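Local coordinates for retinol dehydratase (Spodoptera frugiperda, PDB 1FMJ), which binds retinol and adenosine 3',5'-diphosphate and, built on a sulfotransferase-type fold, probably dehydrates retinol, at residues F195-A198 with R199-Y202; S208-K211 with D212-E215. All blocks are in the same frame, centred on the assembly; numbering follows the deposited sequence.

Both contacts are local, each formed along one helix: contact 1 at the C-terminal end of helix 187-200, contact 2 at the N-terminal start of helix 210-218, the next helix in the chain. Their centres lie about 12 Å apart and they touch: F195 packs edge-to-face against F210, and the NH2 atom of R199 probably donates to the backbone O of S208, so one helix end is tied to the residue before the other helix's cap. Contact 1 is buried, with H197 and the bound retinol on one flank. Contact 2 is partly buried and lies away from the annotated sites; its polar cap, with N209 exposed, is set against the buried aromatic side chains F210, F213 and W214.

Contact 1 of 2, residues F195-A198 with R199-Y202; sequences FHHA and RLLY. With RTL (retinol), chain H.
R199 folds back over F195 in the last turn of helix 187-200, which a Schellman motif closes: Y202, with positive phi, is its C-prime residue, Y202 N bonds to R199 O, and L203 N reaches A198 O. Upstream, the R199 N to F195 O bond (3.1 Å) is an ordinary helical one, whereas L201 N to H197 O has stretched to 3.3 Å and is weak, in keeping with L201 being the first residue to leave helical angles. The R199 chain bends at chi2 (-109°), bringing its guanidinium to the outer end of the F195 ring. There F195 CE1 lies 3.7 Å above the guanidinium plane, off-centre, and the two planes are inclined by 66°, which rules out a parallel stack. The polar end of R199 goes to S208 O. On its other flank, F195 places CD2 4.1 Å over the centre of the H196 ring, whose two nitrogens bond to E308 and Y322. H197 holds CG anti to its backbone N (chi1 175°), extending its imidazole to the retinol. L201 CD1 comes obliquely to H197 CE1, at 3.6 Å, probably limiting the ring's rotation. Retinol C13 sits in the imidazole plane at its edge, 3.7 Å from H197 NE2, and the closest approach is from retinol C14, 3.0 Å from the same NE2, a buried nitrogen with no polar partner in the model.

Contact 2 of 2, residues S208-K211 with D212-E215; sequences SNFK and DFWE
From F210 onward the backbone is helical, and N209 is the non-helical residue just before it, with F213 N donating to N209 O at 3.2 Å, W214 N to F210 O at 2.7 Å and E215 N to K211 O at 2.9 Å. N209 turns its amide over this first turn by setting CG between its backbone N and carbonyl carbon (chi1 57°). From there OD1 accepts from D212 N at 2.9 Å, and the C=O...N angle of 176° puts the donor almost straight off the end of the carbonyl. D212 answers with OD2, which takes the N209 N-H in a nearly linear but long and weak bond of 3.4 Å. These reciprocal bonds make a capping box, with N209 as N-cap of helix 210-218. The amide and carboxylate planes differ by 23°, and N209 OD1 and D212 OD2, both acceptors, approach to 3.2 Å, each accepting the other residue's backbone N-H. With an alanine at D212, the weak return bond goes, which would probably leave the N209 N-H without its carboxylate mate and the helix start less firmly fixed. On the buried flank, F210 CE1 meets F213 CD2 obliquely at 4.1 Å, and W214 CB comes obliquely to F210 CE2. K211 and E215 run side by side, yet K211 NZ forms its salt bridge with E326, in helix 325-338, and stays 5.1 Å from E215 OE2.

Contact 1 of 2, residues F195-A198 with R199-Y202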
loop_
_atom_site.group_PDB
_atom_site.type_symbol
_atom_site.label_atom_id
_atom_site.label_comp_id
_atom_site.label_asym_id
_atom_site.label_seq_id
_atom_site.Cartn_x
_atom_site.Cartn_y
_atom_site.Cartn_z
ATOM N N PHE A 195 -9.182 7.525 -0.284
ATOM C CA PHE A 195 -10.573 7.755 0.075
ATOM C C PHE A 195 -11.429 6.680 -0.597
ATOM O O PHE A 195 -12.186 5.983 0.072
ATOM C CB PHE A 195 -11.010 9.152 -0.389
ATOM C CG PHE A 195 -12.510 9.372 -0.370
ATOM C CD1 PHE A 195 -13.212 9.438 0.830
ATOM C CD2 PHE A 195 -13.210 9.541 -1.561
ATOM C CE1 PHE A 195 -14.594 9.674 0.841
ATOM C CE2 PHE A 195 -14.589 9.777 -1.561
ATOM C CZ PHE A 195 -15.278 9.845 -0.356
ATOM N N HIS A 196 -11.286 6.548 -1.916
ATOM C CA HIS A 196 -12.044 5.574 -2.696
ATOM C C HIS A 196 -11.779 4.144 -2.305
ATOM O O HIS A 196 -12.682 3.304 -2.340
ATOM C CB HIS A 196 -11.748 5.740 -4.181
ATOM C CG HIS A 196 -12.491 6.869 -4.812
ATOM N ND1 HIS A 196 -13.842 6.807 -5.080
ATOM C CD2 HIS A 196 -12.080 8.095 -5.213
ATOM C CE1 HIS A 196 -14.230 7.949 -5.621
ATOM N NE2 HIS A 196 -13.180 8.747 -5.711
ATOM N N HIS A 197 -10.527 3.861 -1.965
ATOM C CA HIS A 197 -10.136 2.530 -1.546
ATOM C C HIS A 197 -10.796 2.187 -0.211
ATOM O O HIS A 197 -11.151 1.027 0.030
ATOM C CB HIS A 197 -8.617 2.462 -1.428
ATOM C CG HIS A 197 -8.103 1.161 -0.897
ATOM N ND1 HIS A 197 -7.851 0.953 0.442
ATOM C CD2 HIS A 197 -7.788 0.005 -1.524
ATOM C CE1 HIS A 197 -7.403 -0.279 0.617
ATOM N NE2 HIS A 197 -7.356 -0.875 -0.561
ATOM N N ALA A 198 -10.964 3.191 0.652
ATOM C CA ALA A 198 -11.598 2.962 1.947
ATOM C C ALA A 198 -13.075 2.667 1.692
ATOM O O ALA A 198 -13.690 1.858 2.387
ATOM C CB ALA A 198 -11.440 4.175 2.847
ATOM N N ARG A 199 -13.640 3.323 0.687
ATOM C CA ARG A 199 -15.034 3.094 0.321
ATOM C C ARG A 199 -15.183 1.668 -0.217
ATOM O O ARG A 199 -16.138 0.966 0.103
ATOM C CB ARG A 199 -15.474 4.096 -0.753
ATOM C CG ARG A 199 -15.849 5.485 -0.235
ATOM C CD ARG A 199 -17.353 5.704 -0.338
ATOM N NE ARG A 199 -17.744 7.078 -0.026
ATOM C CZ ARG A 199 -17.904 7.563 1.203
ATOM N NH1 ARG A 199 -17.716 6.790 2.263
ATOM N NH2 ARG A 199 -18.232 8.836 1.366
ATOM N N LEU A 200 -14.217 1.247 -1.028
ATOM C CA LEU A 200 -14.218 -0.085 -1.629
ATOM C C LEU A 200 -14.374 -1.221 -0.618
ATOM O O LEU A 200 -15.141 -2.159 -0.840
ATOM C CB LEU A 200 -12.923 -0.299 -2.418
ATOM C CG LEU A 200 -12.648 -1.683 -3.027
ATOM C CD1 LEU A 200 -13.509 -1.892 -4.271
ATOM C CD2 LEU A 200 -11.178 -1.805 -3.402
ATOM N N LEU A 201 -13.641 -1.133 0.490
ATOM C CA LEU A 201 -13.667 -2.172 1.512
ATOM C C LEU A 201 -14.580 -1.880 2.696
ATOM O O LEU A 201 -14.489 -2.546 3.729
ATOM C CB LEU A 201 -12.240 -2.432 2.003
ATOM C CG LEU A 201 -11.254 -2.675 0.855
ATOM C CD1 LEU A 201 -9.824 -2.874 1.390
ATOM C CD2 LEU A 201 -11.710 -3.887 0.058
ATOM N N TYR A 202 -15.454 -0.888 2.539
ATOM C CA TYR A 202 -16.390 -0.511 3.588
ATOM C C TYR A 202 -15.679 -0.051 4.857
ATOM O O TYR A 202 -16.173 -0.279 5.954
ATOM C CB TYR A 202 -17.314 -1.687 3.933
ATOM C CG TYR A 202 -18.214 -2.134 2.801
ATOM C CD1 TYR A 202 -17.936 -3.294 2.068
ATOM C CD2 TYR A 202 -19.328 -1.378 2.439
ATOM C CE1 TYR A 202 -18.749 -3.683 0.998
ATOM C CE2 TYR A 202 -20.137 -1.755 1.376
ATOM C CZ TYR A 202 -19.845 -2.901 0.660
ATOM O OH TYR A 202 -20.642 -3.245 -0.405
HETATM C C1 RTL H . -12.355 -6.526 5.171
HETATM C C2 RTL H . -12.995 -6.581 6.596
HETATM C C3 RTL H . -12.469 -7.734 7.442
HETATM C C4 RTL H . -11.493 -8.879 7.182
HETATM C C5 RTL H . -10.989 -8.671 5.751
HETATM C C6 RTL H . -11.322 -7.665 4.831
HETATM C C7 RTL H . -10.731 -7.588 3.468
HETATM C C8 RTL H . -9.514 -7.035 3.189
HETATM C C9 RTL H . -8.923 -6.953 1.847
HETATM C C10 RTL H . -7.679 -6.361 1.732
HETATM C C11 RTL H . -6.837 -6.131 0.537
HETATM C C12 RTL H . -6.362 -4.841 0.493
HETATM C C13 RTL H . -5.508 -4.058 -0.423
HETATM C C14 RTL H . -5.061 -2.766 -0.432
HETATM C C15 RTL H . -3.745 -2.465 0.156
HETATM O O1 RTL H . -2.735 -2.587 -0.753
HETATM C C16 RTL H . -11.742 -5.112 5.212
HETATM C C17 RTL H . -13.588 -6.490 4.254
HETATM C C18 RTL H . -10.013 -9.801 5.390
HETATM C C19 RTL H . -9.691 -7.514 0.636
HETATM C C20 RTL H . -5.109 -5.007 -1.566
#

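Contact 2 of 2, residues S208-K211 with D212-E215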
loop_
_atom_site.group_PDB
_atom_site.type_symbol
_atom_site.label_atom_id
_atom_site.label_comp_id
_atom_site.label_asym_id
_atom_site.label_seq_id
_atom_site.Cartn_x
_atom_site.Cartn_y
_atom_site.Cartn_z
ATOM N N SER A 208 -19.692 9.943 5.746
ATOM C CA SER A 208 -18.454 10.717 5.724
ATOM C C SER A 208 -18.077 11.050 4.284
ATOM O O SER A 208 -18.351 10.263 3.373
ATOM C CB SER A 208 -17.313 9.934 6.389
ATOM O OG SER A 208 -17.468 9.881 7.802
ATOM N N ASN A 209 -17.457 12.212 4.083
ATOM C CA ASN A 209 -17.045 12.642 2.747
ATOM C C ASN A 209 -15.523 12.743 2.616
ATOM O O ASN A 209 -14.779 12.451 3.555
ATOM C CB ASN A 209 -17.670 13.998 2.392
ATOM C CG ASN A 209 -17.324 15.081 3.396
ATOM O OD1 ASN A 209 -16.205 15.139 3.905
ATOM N ND2 ASN A 209 -18.285 15.957 3.676
ATOM N N PHE A 210 -15.064 13.179 1.451
ATOM C CA PHE A 210 -13.632 13.282 1.225
ATOM C C PHE A 210 -12.925 14.303 2.104
ATOM O O PHE A 210 -11.803 14.069 2.540
ATOM C CB PHE A 210 -13.323 13.595 -0.237
ATOM C CG PHE A 210 -11.856 13.696 -0.513
ATOM C CD1 PHE A 210 -11.032 12.584 -0.356
ATOM C CD2 PHE A 210 -11.281 14.913 -0.851
ATOM C CE1 PHE A 210 -9.655 12.686 -0.526
ATOM C CE2 PHE A 210 -9.908 15.022 -1.020
ATOM C CZ PHE A 210 -9.095 13.911 -0.856
ATOM N N LYS A 211 -13.563 15.440 2.364
ATOM C CA LYS A 211 -12.921 16.446 3.193
ATOM C C LYS A 211 -12.656 15.909 4.591
ATOM O O LYS A 211 -11.629 16.231 5.183
ATOM C CB LYS A 211 -13.762 17.715 3.275
ATOM C CG LYS A 211 -13.070 18.822 4.047
ATOM C CD LYS A 211 -13.875 20.108 4.040
ATOM C CE LYS A 211 -13.131 21.221 4.757
ATOM N NZ LYS A 211 -14.000 22.421 4.942
ATOM N N ASP A 212 -13.573 15.098 5.125
ATOM C CA ASP A 212 -13.364 14.519 6.451
ATOM C C ASP A 212 -12.204 13.534 6.340
ATOM O O ASP A 212 -11.419 13.362 7.269
ATOM C CB ASP A 212 -14.587 13.745 6.943
ATOM C CG ASP A 212 -15.800 14.615 7.131
ATOM O OD1 ASP A 212 -15.638 15.778 7.548
ATOM O OD2 ASP A 212 -16.918 14.117 6.878
ATOM N N PHE A 213 -12.115 12.874 5.194
ATOM C CA PHE A 213 -11.048 11.912 4.979
ATOM C C PHE A 213 -9.725 12.673 4.894
ATOM O O PHE A 213 -8.712 12.235 5.442
ATOM C CB PHE A 213 -11.285 11.117 3.694
ATOM C CG PHE A 213 -10.289 10.011 3.481
ATOM C CD1 PHE A 213 -10.429 8.793 4.144
ATOM C CD2 PHE A 213 -9.176 10.204 2.670
ATOM C CE1 PHE A 213 -9.471 7.785 4.002
ATOM C CE2 PHE A 213 -8.211 9.199 2.523
ATOM C CZ PHE A 213 -8.362 7.991 3.192
ATOM N N TRP A 214 -9.747 13.819 4.213
ATOM C CA TRP A 214 -8.555 14.652 4.056
ATOM C C TRP A 214 -8.044 15.210 5.378
ATOM O O TRP A 214 -6.834 15.291 5.595
ATOM C CB TRP A 214 -8.831 15.803 3.093
ATOM C CG TRP A 214 -7.802 16.905 3.166
ATOM C CD1 TRP A 214 -7.970 18.150 3.703
ATOM C CD2 TRP A 214 -6.454 16.855 2.686
ATOM N NE1 TRP A 214 -6.813 18.880 3.584
ATOM C CE2 TRP A 214 -5.866 18.109 2.962
ATOM C CE3 TRP A 214 -5.685 15.869 2.047
ATOM C CZ2 TRP A 214 -4.542 18.408 2.620
ATOM C CZ3 TRP A 214 -4.370 16.165 1.709
ATOM C CH2 TRP A 214 -3.811 17.426 1.997
ATOM N N GLU A 215 -8.958 15.615 6.252
ATOM C CA GLU A 215 -8.568 16.143 7.557
ATOM C C GLU A 215 -7.763 15.080 8.297
ATOM O O GLU A 215 -6.706 15.349 8.861
ATOM C CB GLU A 215 -9.799 16.488 8.396
ATOM C CG GLU A 215 -10.632 17.658 7.888
ATOM C CD GLU A 215 -9.848 18.959 7.837
ATOM O OE1 GLU A 215 -8.925 19.130 8.668
ATOM O OE2 GLU A 215 -10.169 19.812 6.971
#